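Local coordinates for protein soluble inorganic pyrophosphatase (Toxoplasma gondii, PDB 5WRT) that probably hydrolyses inorganic diphosphate to phosphate with the help of magnesium ions, as a soluble type I pyrophosphatase of which this chain is the pyrophosphatase-family part, at residues Val1-Leu5 against Val17-Lys22; Asp14-Leu18 against Leu67-Met73. All blocks are in the same frame, centred on the assembly; numbering follows the deposited sequence.

Contact 1 (Val1-Leu5 against Val17-Lys22); sequences VYRRL and VLLSKK
Four backbone hydrogen bonds define this antiparallel beta hairpin between V1-L5 and V17-K22. R3 N gives to S20 O at 2.6 Å and S20 N to R3 O at 2.8 Å; one repeat further on, L5 N gives to L18 O at 2.7 Å and L18 N to L5 O at 2.9 Å. R3-S20 and L5-L18 are thus hydrogen-bonded pairs, with R4-L19 the non-hydrogen-bonded pair between them. The strand axes of 3-5 and 17-20 approach to 4.5 Å at 145°, and L19 CA adds a CA-H...O contact to R3 O at 3.3 Å. Where the ladder frays, a water donates to V1 O (2.7 Å) and accepts from K22 N (3.2 Å).

Side chains alternate across the sheet. R3, L5, L18 and S20 share one face, where L5 CB meets L18 CB at 4.2 Å and S20 OG lies over one face of the R3 guanidinium, 3.3 Å from R3 NH2 but too poorly angled for a hydrogen bond. R4 (chi1 m, chi2 t) and L19 (m, t) share the other, where L19 packs on I33 and V136. K21 forms a salt bridge with E25. K22 folds back (m, m, t, m), bringing NZ to 3.5 Å from V1 CG1.

Contact 2 (Asp14-Leu18 against Leu67-Met73); sequences DFRVL and LPFTPIM
R16 spreads its guanidinium over P71 and M73: both P71 CG, 3.7 Å from R16 NH1, and M73 SD, 3.8 Å from R16 NH2, lie over one face of the planar group. The aliphatic part of R16 is extended (chi1 156°, chi2 t) before chi3 turns to m, so the side chain runs alongside the opposing segment, and L67 CD1 comes within 4.0 Å of R16 NH2. M73, with chi1 m, chi2 t and chi3 p, curls its terminal methyl back until M73 CE is 3.5 Å from F15 O.

The backbones join through a single antiparallel bridge, the hydrogen-bonded pair V17-I72. V17 N donates to I72 O and I72 N to V17 O, each at 3.0 Å, and R16 CA adds a CA-H...O contact to I72 O at 3.5 Å. The register runs R16-M73, V17-I72, L18-P71. P71, one residue before the bridge, packs its ring on L18: P71 CB is 3.5 Å from L18 CD2, which also meets F69 CB at 4.2 Å. V17 CB and I72 CB, 4.4 Å apart, belong to buried residues; I72 also touches M61 and M63, and its side chain is about 4 Å from that of E52, a magnesium ligand of this enzyme though without the ion in this chain.

The approach to the bridge is a type II beta turn from L67 to T70, closed by T70 N to L67 O at 3.1 Å, with F69 at positive phi (69°). The single V17-I72 bridge links the middle strand of the N-terminal three-stranded antiparallel sheet to 72-74, an outermost strand of the antiparallel sheet it forms with 57-63 and 84-89.

Strand 16-20 illustrates how one strand can serve two neighbours at once. Contact 1 and contact 2 share V17 and L18, whose backbone groups are divided between them: L18 pairs with L5, V17 with I72. Contact 1 lies within a hairpin, 12 residues apart at its closest ends, and is sustained by a regular ladder; more of its residues are exposed, and at its outer end a water joins the two backbones among exposed lysine side chains. Contact 2 joins segments 49 residues apart at their closest ends, buries less area, and rests on one bridge plus apolar packing with an arginine laid across it. I72 brings contact 2 closer to the metal-site residue E52; contact 1 builds the hairpin, and contact 2 ties its second strand to strand 72-74.

Contact 1 (Val1-Leu5 against Val17-Lys22)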
ATOM      1  N   VAL A   1      22.402  16.231 -18.880  1.00 50.90           N
ATOM      2  CA  VAL A   1      21.832  14.925 -19.198  1.00 52.37           C
ATOM      3  C   VAL A   1      22.924  13.885 -18.975  1.00 52.23           C
ATOM      4  O   VAL A   1      24.089  14.126 -19.281  1.00 51.84           O
ATOM      5  CB  VAL A   1      21.259  14.897 -20.634  1.00 54.17           C
ATOM      6  CG1 VAL A   1      22.381  14.977 -21.665  1.00 55.91           C
ATOM      7  CG2 VAL A   1      20.368  13.661 -20.852  1.00 53.97           C
ATOM      8  N   TYR A   2      22.550  12.744 -18.404  1.00 48.67           N
ATOM      9  CA  TYR A   2      23.491  11.684 -18.074  1.00 47.23           C
ATOM     10  C   TYR A   2      23.124  10.417 -18.834  1.00 48.83           C
ATOM     11  O   TYR A   2      21.952  10.177 -19.140  1.00 49.16           O
ATOM     12  CB  TYR A   2      23.506  11.413 -16.566  1.00 43.45           C
ATOM     13  CG  TYR A   2      23.858  12.635 -15.751  1.00 43.69           C
ATOM     14  CD1 TYR A   2      25.173  13.067 -15.635  1.00 43.90           C
ATOM     15  CD2 TYR A   2      22.867  13.379 -15.128  1.00 42.74           C
ATOM     16  CE1 TYR A   2      25.491  14.191 -14.896  1.00 42.07           C
ATOM     17  CE2 TYR A   2      23.173  14.504 -14.391  1.00 41.03           C
ATOM     18  CZ  TYR A   2      24.485  14.906 -14.278  1.00 40.68           C
ATOM     19  OH  TYR A   2      24.791  16.028 -13.544  1.00 41.15           O
ATOM     20  N   ARG A   3      24.133   9.608 -19.141  1.00 52.46           N
ATOM     21  CA  ARG A   3      23.946   8.403 -19.938  1.00 52.65           C
ATOM     22  C   ARG A   3      23.876   7.186 -19.024  1.00 49.55           C
ATOM     23  O   ARG A   3      24.713   7.021 -18.131  1.00 48.68           O
ATOM     24  CB  ARG A   3      25.074   8.240 -20.958  1.00 52.11           C
ATOM     25  CG  ARG A   3      24.829   8.974 -22.269  1.00 57.90           C
ATOM     26  CD  ARG A   3      25.252   8.138 -23.468  1.00 62.52           C
ATOM     27  NE  ARG A   3      26.180   7.069 -23.101  1.00 64.87           N
ATOM     28  CZ  ARG A   3      27.502   7.202 -23.069  1.00 65.42           C
ATOM     29  NH1 ARG A   3      28.065   8.364 -23.376  1.00 65.87           N
ATOM     30  NH2 ARG A   3      28.265   6.174 -22.723  1.00 64.58           N
ATOM     31  N   ARG A   4      22.874   6.341 -19.256  1.00 46.40           N
ATOM     32  CA  ARG A   4      22.699   5.100 -18.513  1.00 45.09           C
ATOM     33  C   ARG A   4      23.364   3.949 -19.257  1.00 46.99           C
ATOM     34  O   ARG A   4      23.046   3.684 -20.422  1.00 47.85           O
ATOM     35  CB  ARG A   4      21.213   4.824 -18.289  1.00 44.42           C
ATOM     36  CG  ARG A   4      20.532   5.867 -17.416  1.00 43.14           C
ATOM     37  CD  ARG A   4      19.071   5.538 -17.167  1.00 39.20           C
ATOM     38  NE  ARG A   4      18.380   5.176 -18.399  1.00 43.46           N
ATOM     39  CZ  ARG A   4      17.765   6.059 -19.182  1.00 47.58           C
ATOM     40  NH1 ARG A   4      17.766   7.345 -18.854  1.00 45.49           N
ATOM     41  NH2 ARG A   4      17.157   5.664 -20.292  1.00 47.49           N
ATOM     42  N   LEU A   5      24.292   3.273 -18.583  1.00 44.69           N
ATOM     43  CA  LEU A   5      24.938   2.070 -19.100  1.00 45.42           C
ATOM     44  C   LEU A   5      24.309   0.870 -18.403  1.00 44.74           C
ATOM     45  O   LEU A   5      24.598   0.590 -17.238  1.00 45.03           O
ATOM     46  CB  LEU A   5      26.446   2.126 -18.880  1.00 47.28           C
ATOM     47  CG  LEU A   5      27.121   3.461 -19.203  1.00 50.65           C
ATOM     48  CD1 LEU A   5      28.606   3.398 -18.884  1.00 50.54           C
ATOM     49  CD2 LEU A   5      26.896   3.849 -20.664  1.00 53.27           C
ATOM     50  N   VAL A  17      23.006  -0.871 -13.356  1.00 40.82           N
ATOM     51  CA  VAL A  17      22.891   0.369 -14.115  1.00 38.57           C
ATOM     52  C   VAL A  17      23.988   1.316 -13.653  1.00 40.77           C
ATOM     53  O   VAL A  17      24.069   1.652 -12.464  1.00 39.13           O
ATOM     54  CB  VAL A  17      21.507   1.017 -13.949  1.00 38.31           C
ATOM     55  CG1 VAL A  17      21.438   2.318 -14.732  1.00 38.50           C
ATOM     56  CG2 VAL A  17      20.414   0.060 -14.400  1.00 38.73           C
ATOM     57  N   LEU A  18      24.825   1.743 -14.591  1.00 41.27           N
ATOM     58  CA  LEU A  18      25.902   2.684 -14.342  1.00 41.76           C
ATOM     59  C   LEU A  18      25.623   3.981 -15.088  1.00 44.23           C
ATOM     60  O   LEU A  18      24.917   3.993 -16.101  1.00 43.99           O
ATOM     61  CB  LEU A  18      27.253   2.109 -14.773  1.00 44.96           C
ATOM     62  CG  LEU A  18      27.773   0.936 -13.941  1.00 44.83           C
ATOM     63  CD1 LEU A  18      28.549  -0.043 -14.809  1.00 48.95           C
ATOM     64  CD2 LEU A  18      28.639   1.443 -12.797  1.00 45.45           C
ATOM     65  N   LEU A  19      26.177   5.075 -14.578  1.00 43.50           N
ATOM     66  CA  LEU A  19      25.959   6.397 -15.144  1.00 43.74           C
ATOM     67  C   LEU A  19      27.256   6.939 -15.725  1.00 47.15           C
ATOM     68  O   LEU A  19      28.339   6.715 -15.176  1.00 47.76           O
ATOM     69  CB  LEU A  19      25.418   7.365 -14.091  1.00 43.29           C
ATOM     70  CG  LEU A  19      23.973   7.140 -13.648  1.00 41.82           C
ATOM     71  CD1 LEU A  19      23.458   8.366 -12.930  1.00 41.78           C
ATOM     72  CD2 LEU A  19      23.092   6.810 -14.842  1.00 43.25           C
ATOM     73  N   SER A  20      27.135   7.646 -16.845  1.00 50.25           N
ATOM     74  CA  SER A  20      28.267   8.308 -17.470  1.00 53.76           C
ATOM     75  C   SER A  20      27.810   9.650 -18.022  1.00 54.18           C
ATOM     76  O   SER A  20      26.630   9.842 -18.324  1.00 52.94           O
ATOM     77  CB  SER A  20      28.873   7.462 -18.598  1.00 55.69           C
ATOM     78  OG  SER A  20      27.926   7.237 -19.628  1.00 55.63           O
ATOM     79  N   LYS A  21      28.753  10.584 -18.136  1.00 58.21           N
ATOM     80  CA  LYS A  21      28.500  11.818 -18.867  1.00 59.31           C
ATOM     81  C   LYS A  21      28.301  11.510 -20.348  1.00 61.67           C
ATOM     82  O   LYS A  21      28.350  10.358 -20.792  1.00 60.52           O
ATOM     83  CB  LYS A  21      29.646  12.811 -18.690  1.00 60.37           C
ATOM     84  CG  LYS A  21      29.810  13.387 -17.297  1.00 59.32           C
ATOM     85  CD  LYS A  21      31.231  13.900 -17.122  1.00 62.13           C
ATOM     86  CE  LYS A  21      31.420  14.651 -15.813  1.00 59.84           C
ATOM     87  NZ  LYS A  21      32.784  15.243 -15.707  1.00 58.65           N
ATOM     88  N   LYS A  22      28.089  12.561 -21.137  1.00 64.37           N
ATOM     89  CA  LYS A  22      28.016  12.370 -22.577  1.00 64.38           C
ATOM     90  C   LYS A  22      29.391  12.344 -23.211  1.00 66.74           C
ATOM     91  O   LYS A  22      29.508  12.072 -24.409  1.00 68.70           O
ATOM     92  CB  LYS A  22      27.170  13.474 -23.219  1.00 64.60           C
ATOM     93  CG  LYS A  22      25.674  13.271 -23.096  1.00 65.05           C
ATOM     94  CD  LYS A  22      25.121  12.426 -24.240  1.00 66.18           C
ATOM     95  CE  LYS A  22      23.603  12.557 -24.322  1.00 65.59           C
ATOM     96  NZ  LYS A  22      22.892  11.911 -23.180  1.00 62.96           N
TER
HETATM   97  O   HOH W   1      26.707  14.560 -18.983  1.00 55.66           O

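Contact 2 (Asp14-Leu18 against Leu67-Met73)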
ATOM      1  N   ASP A  14      22.817 -10.234 -11.918  1.00 49.03           N
ATOM      2  CA  ASP A  14      23.850  -9.493 -12.630  1.00 50.90           C
ATOM      3  C   ASP A  14      23.376  -8.142 -13.153  1.00 49.40           C
ATOM      4  O   ASP A  14      24.181  -7.403 -13.730  1.00 49.51           O
ATOM      5  CB  ASP A  14      24.402 -10.329 -13.793  1.00 53.72           C
ATOM      6  CG  ASP A  14      23.359 -10.620 -14.860  1.00 55.79           C
ATOM      7  OD1 ASP A  14      22.164 -10.331 -14.636  1.00 53.85           O
ATOM      8  OD2 ASP A  14      23.738 -11.145 -15.928  1.00 59.42           O
ATOM      9  N   PHE A  15      22.104  -7.799 -12.973  1.00 50.47           N
ATOM     10  CA  PHE A  15      21.597  -6.552 -13.526  1.00 49.00           C
ATOM     11  C   PHE A  15      22.220  -5.373 -12.793  1.00 46.50           C
ATOM     12  O   PHE A  15      22.326  -5.370 -11.563  1.00 46.40           O
ATOM     13  CB  PHE A  15      20.073  -6.492 -13.427  1.00 46.22           C
ATOM     14  CG  PHE A  15      19.473  -5.277 -14.079  1.00 46.66           C
ATOM     15  CD1 PHE A  15      19.370  -5.202 -15.459  1.00 47.56           C
ATOM     16  CD2 PHE A  15      19.022  -4.210 -13.320  1.00 43.93           C
ATOM     17  CE1 PHE A  15      18.821  -4.089 -16.069  1.00 47.46           C
ATOM     18  CE2 PHE A  15      18.473  -3.092 -13.926  1.00 43.11           C
ATOM     19  CZ  PHE A  15      18.374  -3.033 -15.303  1.00 43.15           C
ATOM     20  N   ARG A  16      22.628  -4.364 -13.556  1.00 43.94           N
ATOM     21  CA  ARG A  16      23.355  -3.239 -12.989  1.00 42.55           C
ATOM     22  C   ARG A  16      23.233  -2.050 -13.930  1.00 43.56           C
ATOM     23  O   ARG A  16      23.339  -2.203 -15.149  1.00 43.80           O
ATOM     24  CB  ARG A  16      24.826  -3.618 -12.761  1.00 43.36           C
ATOM     25  CG  ARG A  16      25.811  -2.463 -12.714  1.00 45.84           C
ATOM     26  CD  ARG A  16      27.241  -2.962 -12.922  1.00 48.88           C
ATOM     27  NE  ARG A  16      27.632  -3.965 -11.932  1.00 54.59           N
ATOM     28  CZ  ARG A  16      28.652  -3.835 -11.088  1.00 56.64           C
ATOM     29  NH1 ARG A  16      29.398  -2.737 -11.109  1.00 52.98           N
ATOM     30  NH2 ARG A  16      28.930  -4.803 -10.223  1.00 56.35           N
ATOM     31  N   VAL A  17      23.006  -0.871 -13.356  1.00 40.82           N
ATOM     32  CA  VAL A  17      22.891   0.369 -14.115  1.00 38.57           C
ATOM     33  C   VAL A  17      23.988   1.316 -13.653  1.00 40.77           C
ATOM     34  O   VAL A  17      24.069   1.652 -12.464  1.00 39.13           O
ATOM     35  CB  VAL A  17      21.507   1.017 -13.949  1.00 38.31           C
ATOM     36  CG1 VAL A  17      21.438   2.318 -14.732  1.00 38.50           C
ATOM     37  CG2 VAL A  17      20.414   0.060 -14.400  1.00 38.73           C
ATOM     38  N   LEU A  18      24.825   1.743 -14.591  1.00 41.27           N
ATOM     39  CA  LEU A  18      25.902   2.684 -14.342  1.00 41.76           C
ATOM     40  C   LEU A  18      25.623   3.981 -15.088  1.00 44.23           C
ATOM     41  O   LEU A  18      24.917   3.993 -16.101  1.00 43.99           O
ATOM     42  CB  LEU A  18      27.253   2.109 -14.773  1.00 44.96           C
ATOM     43  CG  LEU A  18      27.773   0.936 -13.941  1.00 44.83           C
ATOM     44  CD1 LEU A  18      28.549  -0.043 -14.809  1.00 48.95           C
ATOM     45  CD2 LEU A  18      28.639   1.443 -12.797  1.00 45.45           C
ATOM     46  N   LEU A  67      30.477  -0.144  -3.953  1.00 39.12           N
ATOM     47  CA  LEU A  67      31.093  -0.491  -5.222  1.00 40.35           C
ATOM     48  C   LEU A  67      31.624   0.757  -5.921  1.00 41.66           C
ATOM     49  O   LEU A  67      31.143   1.867  -5.671  1.00 38.20           O
ATOM     50  CB  LEU A  67      30.079  -1.194  -6.122  1.00 38.93           C
ATOM     51  CG  LEU A  67      29.425  -2.444  -5.532  1.00 39.68           C
ATOM     52  CD1 LEU A  67      28.625  -3.184  -6.590  1.00 39.47           C
ATOM     53  CD2 LEU A  67      30.471  -3.359  -4.913  1.00 44.47           C
ATOM     54  N   PRO A  68      32.623   0.605  -6.790  1.00 44.25           N
ATOM     55  CA  PRO A  68      33.126   1.764  -7.538  1.00 42.67           C
ATOM     56  C   PRO A  68      32.045   2.336  -8.443  1.00 39.44           C
ATOM     57  O   PRO A  68      31.348   1.601  -9.148  1.00 38.67           O
ATOM     58  CB  PRO A  68      34.302   1.190  -8.338  1.00 44.69           C
ATOM     59  CG  PRO A  68      34.038  -0.279  -8.406  1.00 47.90           C
ATOM     60  CD  PRO A  68      33.372  -0.623  -7.109  1.00 46.22           C
ATOM     61  N   PHE A  69      31.893   3.661  -8.391  1.00 39.77           N
ATOM     62  CA  PHE A  69      30.900   4.440  -9.127  1.00 37.96           C
ATOM     63  C   PHE A  69      29.481   4.203  -8.629  1.00 36.33           C
ATOM     64  O   PHE A  69      28.527   4.669  -9.268  1.00 35.75           O
ATOM     65  CB  PHE A  69      30.966   4.174 -10.636  1.00 39.40           C
ATOM     66  CG  PHE A  69      32.243   4.636 -11.275  1.00 41.76           C
ATOM     67  CD1 PHE A  69      32.599   5.974 -11.249  1.00 41.42           C
ATOM     68  CD2 PHE A  69      33.097   3.731 -11.883  1.00 45.39           C
ATOM     69  CE1 PHE A  69      33.778   6.404 -11.830  1.00 45.55           C
ATOM     70  CE2 PHE A  69      34.279   4.154 -12.463  1.00 47.54           C
ATOM     71  CZ  PHE A  69      34.618   5.494 -12.437  1.00 46.76           C
ATOM     72  N   THR A  70      29.316   3.502  -7.508  1.00 36.49           N
ATOM     73  CA  THR A  70      28.037   3.344  -6.828  1.00 37.84           C
ATOM     74  C   THR A  70      26.884   2.996  -7.787  1.00 35.65           C
ATOM     75  O   THR A  70      25.920   3.731  -7.892  1.00 36.00           O
ATOM     76  CB  THR A  70      27.692   4.593  -6.027  1.00 34.44           C
ATOM     77  OG1 THR A  70      27.458   5.689  -6.918  1.00 34.42           O
ATOM     78  CG2 THR A  70      28.837   4.949  -5.095  1.00 35.19           C
ATOM     79  N   PRO A  71      26.984   1.862  -8.485  1.00 36.65           N
ATOM     80  CA  PRO A  71      25.931   1.503  -9.441  1.00 35.74           C
ATOM     81  C   PRO A  71      24.639   1.114  -8.741  1.00 33.53           C
ATOM     82  O   PRO A  71      24.606   0.810  -7.547  1.00 35.06           O
ATOM     83  CB  PRO A  71      26.530   0.312 -10.192  1.00 37.71           C
ATOM     84  CG  PRO A  71      27.435  -0.321  -9.194  1.00 38.97           C
ATOM     85  CD  PRO A  71      28.013   0.811  -8.386  1.00 37.90           C
ATOM     86  N   ILE A  72      23.562   1.117  -9.517  1.00 33.87           N
ATOM     87  CA  ILE A  72      22.252   0.719  -9.018  1.00 33.01           C
ATOM     88  C   ILE A  72      22.066  -0.755  -9.346  1.00 34.19           C
ATOM     89  O   ILE A  72      22.149  -1.159 -10.510  1.00 35.60           O
ATOM     90  CB  ILE A  72      21.133   1.574  -9.633  1.00 32.61           C
ATOM     91  CG1 ILE A  72      21.298   3.038  -9.226  1.00 30.59           C
ATOM     92  CG2 ILE A  72      19.763   1.058  -9.209  1.00 30.61           C
ATOM     93  CD1 ILE A  72      20.298   3.963  -9.873  1.00 29.83           C
ATOM     94  N   MET A  73      21.809  -1.556  -8.315  1.00 34.46           N
ATOM     95  CA  MET A  73      21.578  -2.986  -8.452  1.00 35.53           C
ATOM     96  C   MET A  73      20.463  -3.376  -7.497  1.00 34.50           C
ATOM     97  O   MET A  73      20.045  -2.586  -6.647  1.00 33.38           O
ATOM     98  CB  MET A  73      22.847  -3.798  -8.143  1.00 36.74           C
ATOM     99  CG  MET A  73      24.106  -3.318  -8.848  1.00 38.54           C
ATOM    100  SD  MET A  73      25.530  -4.395  -8.575  1.00 41.38           S
ATOM    101  CE  MET A  73      25.010  -5.899  -9.399  1.00 42.13           C
TER